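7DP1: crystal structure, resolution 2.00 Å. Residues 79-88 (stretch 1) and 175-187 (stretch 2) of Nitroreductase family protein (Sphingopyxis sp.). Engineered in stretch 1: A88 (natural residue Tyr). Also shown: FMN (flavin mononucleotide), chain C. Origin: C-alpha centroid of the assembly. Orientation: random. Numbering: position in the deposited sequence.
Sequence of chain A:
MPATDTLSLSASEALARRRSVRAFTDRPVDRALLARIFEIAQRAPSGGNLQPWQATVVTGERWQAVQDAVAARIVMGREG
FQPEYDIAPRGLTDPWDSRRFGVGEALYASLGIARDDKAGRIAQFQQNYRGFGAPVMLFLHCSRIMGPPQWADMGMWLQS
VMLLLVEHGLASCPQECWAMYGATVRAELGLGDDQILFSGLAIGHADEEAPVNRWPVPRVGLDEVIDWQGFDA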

# COMPACT_ATOMS: atom_id res chain seq x y z
N GLU A 79 -26.49 -9.21 13.66
CA GLU A 79 -27.49 -9.09 12.60
C GLU A 79 -27.35 -7.73 11.87
O GLU A 79 -27.89 -7.54 10.78
N GLY A 80 -26.64 -6.79 12.50
CA GLY A 80 -26.43 -5.46 11.94
C GLY A 80 -25.24 -5.35 11.00
O GLY A 80 -25.07 -4.34 10.32
N PHE A 81 -24.39 -6.37 10.98
CA PHE A 81 -23.18 -6.32 10.18
C PHE A 81 -23.49 -6.17 8.69
O PHE A 81 -24.43 -6.78 8.18
N GLN A 82 -22.70 -5.32 8.03
CA GLN A 82 -22.80 -5.11 6.58
C GLN A 82 -21.40 -5.14 5.99
O GLN A 82 -20.86 -4.10 5.58
N PRO A 83 -20.77 -6.32 5.97
CA PRO A 83 -19.37 -6.40 5.54
C PRO A 83 -19.21 -5.98 4.09
O PRO A 83 -19.98 -6.46 3.27
N GLU A 84 -18.25 -5.10 3.77
CA GLU A 84 -17.97 -4.70 2.39
C GLU A 84 -17.24 -5.82 1.65
O GLU A 84 -17.35 -5.96 0.42
N TYR A 85 -16.48 -6.60 2.41
CA TYR A 85 -15.64 -7.67 1.88
C TYR A 85 -15.15 -8.51 3.07
O TYR A 85 -15.56 -8.28 4.20
N ASP A 86 -14.23 -9.43 2.82
CA ASP A 86 -13.61 -10.21 3.89
C ASP A 86 -12.42 -9.47 4.49
O ASP A 86 -11.37 -9.33 3.83
N ILE A 87 -12.57 -8.99 5.72
CA ILE A 87 -11.50 -8.21 6.35
C ILE A 87 -10.32 -9.12 6.67
O ILE A 87 -9.21 -8.92 6.17
N ALA A 88 -10.56 -10.11 7.51
CA ALA A 88 -9.58 -11.17 7.70
C ALA A 88 -9.86 -12.26 6.67
O ALA A 88 -11.02 -12.51 6.33
N GLN A 175 -8.11 1.99 9.91
CA GLN A 175 -9.20 1.22 10.53
C GLN A 175 -10.06 0.49 9.52
O GLN A 175 -10.85 1.11 8.83
N GLU A 176 -9.95 -0.83 9.47
CA GLU A 176 -10.81 -1.62 8.60
C GLU A 176 -12.16 -1.89 9.25
O GLU A 176 -13.07 -2.43 8.61
N CYS A 177 -12.28 -1.55 10.53
CA CYS A 177 -13.51 -1.85 11.26
C CYS A 177 -14.75 -1.22 10.61
O CYS A 177 -15.85 -1.76 10.69
N TRP A 178 -14.55 -0.09 9.93
CA TRP A 178 -15.64 0.62 9.26
C TRP A 178 -16.22 -0.18 8.09
O TRP A 178 -17.39 -0.03 7.73
N ALA A 179 -15.39 -1.04 7.49
CA ALA A 179 -15.87 -1.86 6.39
C ALA A 179 -16.89 -2.90 6.86
O ALA A 179 -17.60 -3.48 6.05
N MET A 180 -16.97 -3.13 8.17
CA MET A 180 -18.03 -3.96 8.77
C MET A 180 -19.44 -3.40 8.57
O MET A 180 -20.42 -4.12 8.70
N TYR A 181 -19.53 -2.10 8.30
CA TYR A 181 -20.83 -1.45 8.09
C TYR A 181 -20.74 -0.55 6.87
O TYR A 181 -21.25 0.58 6.91
N GLY A 182 -20.10 -1.04 5.82
CA GLY A 182 -19.82 -0.26 4.63
C GLY A 182 -21.03 0.49 4.08
O GLY A 182 -20.95 1.70 3.83
N ALA A 183 -22.14 -0.22 3.92
CA ALA A 183 -23.35 0.34 3.32
C ALA A 183 -23.86 1.54 4.10
O ALA A 183 -24.25 2.54 3.51
N THR A 184 -23.86 1.43 5.42
CA THR A 184 -24.27 2.53 6.29
C THR A 184 -23.32 3.72 6.13
O THR A 184 -23.76 4.85 5.95
N VAL A 185 -22.03 3.46 6.23
CA VAL A 185 -21.03 4.52 6.08
C VAL A 185 -21.19 5.21 4.73
O VAL A 185 -21.29 6.44 4.67
N ARG A 186 -21.25 4.42 3.66
CA ARG A 186 -21.44 4.96 2.31
C ARG A 186 -22.70 5.79 2.26
O ARG A 186 -22.72 6.84 1.62
N ALA A 187 -23.77 5.32 2.91
CA ALA A 187 -25.00 6.10 2.95
C ALA A 187 -24.79 7.46 3.62
O ALA A 187 -25.16 8.49 3.06

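Backbone pairing sets the frame: Q82 and Y181 form a single bridge, with Q82 N donating to M180 O (2.7 Å), while E84 N donates to A179 O (2.9 Å).

Charged and polar side chains bind the first turns of the helix that begins at G182. E84 (chi1 m, chi2 m) points toward stretch 2 and forms a two-pronged salt bridge, R186 NH2 to E84 OE1 at 2.6 Å and R186 NE to E84 OE2 at 2.9 Å. E84 CG lies 3.5 Å from G182 CA, where a CB on G182 would clash. Q82 (m, t) leaves its backbone sideways, but its OE1 accepts from both T184 N (3.1 Å) and T184 OG1 (2.7 Å). A water links the two stretches, donating to Q82 O (2.5 Å) and E84 OE1 (2.8 Å) and accepting from A183 N (2.9 Å).

Apolar contacts centre on M180 (m, m, p), whose CB points away while its CE reaches I87 CD1 (3.5 Å) and P83 CB (3.7 Å). I87 (m, t) and A179 each point toward the other stretch. M180 SD makes an oblique sulfur-aromatic contact with F81, 4.6 Å from the ring centroid. F81 (m) also meets Y181 (m) obliquely, with F81 CE1 3.1 Å from Y181 OH. Y85 (p) brings CE2 to 3.6 Å from A179 CB.

At the flavin, E176 N donates to FMN N5 (2.8 Å) and C177 N to FMN O4 (3.1 Å).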

# COMPACT_ATOMS: atom_id res chain seq x y z
CB GLU A 79 -28.89 -9.24 13.17
CG GLU A 79 -29.97 -9.55 12.14
CD GLU A 79 -30.16 -11.05 11.93
OE1 GLU A 79 -29.60 -11.82 12.73
OE2 GLU A 79 -30.88 -11.44 11.00
CB PHE A 81 -22.33 -7.58 10.39
CG PHE A 81 -21.60 -7.60 11.69
CD1 PHE A 81 -21.04 -6.44 12.21
CD2 PHE A 81 -21.42 -8.78 12.39
CE1 PHE A 81 -20.36 -6.45 13.40
CE2 PHE A 81 -20.72 -8.80 13.58
CZ PHE A 81 -20.20 -7.64 14.09
CB GLN A 82 -23.49 -3.78 6.25
CG GLN A 82 -24.82 -3.55 6.97
CD GLN A 82 -25.29 -2.11 6.84
OE1 GLN A 82 -24.50 -1.17 6.99
NE2 GLN A 82 -26.59 -1.93 6.58
CB PRO A 83 -19.03 -7.88 5.74
CG PRO A 83 -20.07 -8.39 6.67
CD PRO A 83 -21.32 -7.63 6.35
CB GLU A 84 -17.11 -3.43 2.32
CG GLU A 84 -17.78 -2.11 2.55
CD GLU A 84 -18.69 -1.69 1.41
OE1 GLU A 84 -19.85 -2.16 1.38
OE2 GLU A 84 -18.27 -0.87 0.55
CB TYR A 85 -14.46 -7.10 1.11
CG TYR A 85 -13.68 -6.08 1.91
CD1 TYR A 85 -12.67 -6.48 2.79
CD2 TYR A 85 -13.96 -4.72 1.81
CE1 TYR A 85 -11.96 -5.54 3.54
CE2 TYR A 85 -13.25 -3.78 2.55
CZ TYR A 85 -12.26 -4.20 3.41
OH TYR A 85 -11.55 -3.28 4.16
CB ASP A 86 -13.14 -11.56 3.36
CG ASP A 86 -14.27 -12.53 3.19
OD1 ASP A 86 -15.39 -12.21 3.63
OD2 ASP A 86 -14.05 -13.60 2.60
CB ILE A 87 -11.99 -7.50 7.63
CG1 ILE A 87 -13.16 -6.57 7.30
CG2 ILE A 87 -10.85 -6.73 8.28
CD1 ILE A 87 -13.60 -5.68 8.46
CB ALA A 88 -9.65 -11.73 9.11
CB GLN A 175 -10.12 2.13 11.33
CG GLN A 175 -9.54 2.75 12.57
CD GLN A 175 -10.63 3.44 13.37
OE1 GLN A 175 -11.06 4.53 13.02
NE2 GLN A 175 -11.10 2.78 14.42
CB GLU A 176 -10.15 -2.94 8.24
CG GLU A 176 -9.55 -2.94 6.87
CD GLU A 176 -8.40 -3.92 6.76
OE1 GLU A 176 -8.17 -4.70 7.72
OE2 GLU A 176 -7.73 -3.91 5.71
CB CYS A 177 -13.38 -1.37 12.71
SG CYS A 177 -13.05 0.40 12.86
CB TRP A 178 -15.15 2.00 8.77
CG TRP A 178 -14.73 2.88 9.94
CD1 TRP A 178 -13.46 3.14 10.36
CD2 TRP A 178 -15.60 3.54 10.88
NE1 TRP A 178 -13.48 3.93 11.48
CE2 TRP A 178 -14.79 4.20 11.81
CE3 TRP A 178 -17.00 3.66 10.99
CZ2 TRP A 178 -15.31 4.97 12.85
CZ3 TRP A 178 -17.52 4.42 12.04
CH2 TRP A 178 -16.68 5.07 12.95
CB ALA A 179 -14.68 -2.54 5.66
CB MET A 180 -17.79 -4.17 10.26
CG MET A 180 -16.66 -5.14 10.57
SD MET A 180 -17.19 -6.85 10.31
CE MET A 180 -16.78 -7.10 8.58
CB TYR A 181 -21.25 -0.61 9.31
CG TYR A 181 -21.25 -1.38 10.59
CD1 TYR A 181 -22.31 -2.22 10.92
CD2 TYR A 181 -20.18 -1.29 11.47
CE1 TYR A 181 -22.31 -2.94 12.08
CE2 TYR A 181 -20.17 -2.02 12.65
CZ TYR A 181 -21.24 -2.84 12.95
OH TYR A 181 -21.25 -3.57 14.11
CB ALA A 183 -24.44 -0.71 3.21
CB THR A 184 -24.30 2.13 7.77
OG1 THR A 184 -25.34 1.17 7.98
CG2 THR A 184 -24.55 3.36 8.64
CB VAL A 185 -19.61 3.97 6.23
CG1 VAL A 185 -18.54 5.08 6.02
CG2 VAL A 185 -19.44 3.28 7.59
CB ARG A 186 -21.49 3.85 1.25
CG ARG A 186 -20.12 3.26 0.91
CD ARG A 186 -20.15 2.43 -0.37
NE ARG A 186 -20.40 1.02 -0.07
CZ ARG A 186 -21.54 0.41 -0.27
NH1 ARG A 186 -22.58 1.06 -0.78
NH2 ARG A 186 -21.66 -0.87 0.05
CB ALA A 187 -26.10 5.31 3.66
N1 FMN C . -6.20 -1.24 14.15
C2 FMN C . -7.34 -1.24 14.93
O2 FMN C . -7.26 -1.16 16.15
N3 FMN C . -8.59 -1.33 14.35
C4 FMN C . -8.72 -1.42 12.99
O4 FMN C . -9.86 -1.48 12.49
C4A FMN C . -7.57 -1.43 12.20
N5 FMN C . -7.66 -1.53 10.83
C5A FMN C . -6.53 -1.52 10.04
C6 FMN C . -6.68 -1.61 8.66
C7 FMN C . -5.56 -1.61 7.85
C7M FMN C . -5.69 -1.69 6.36
C8 FMN C . -4.29 -1.52 8.41
C8M FMN C . -3.12 -1.50 7.48
C9 FMN C . -4.14 -1.44 9.80
C9A FMN C . -5.27 -1.44 10.62
N10 FMN C . -5.17 -1.36 12.00
C10 FMN C . -6.31 -1.36 12.79
C1' FMN C . -3.84 -1.24 12.68
C2' FMN C . -3.04 -2.54 12.78
O2' FMN C . -3.53 -3.31 13.84
C3' FMN C . -1.59 -2.17 13.04
O3' FMN C . -1.09 -1.60 11.85
C4' FMN C . -0.70 -3.36 13.40
O4' FMN C . -1.04 -3.97 14.63
C5' FMN C . 0.72 -2.85 13.53
O5' FMN C . 0.73 -1.89 14.56
P FMN C . 1.38 -0.46 14.21
O1P FMN C . 1.08 0.48 15.34
O2P FMN C . 2.88 -0.63 14.02
O3P FMN C . 0.77 0.04 12.92
O HOH W 1 -21.57 -3.01 3.40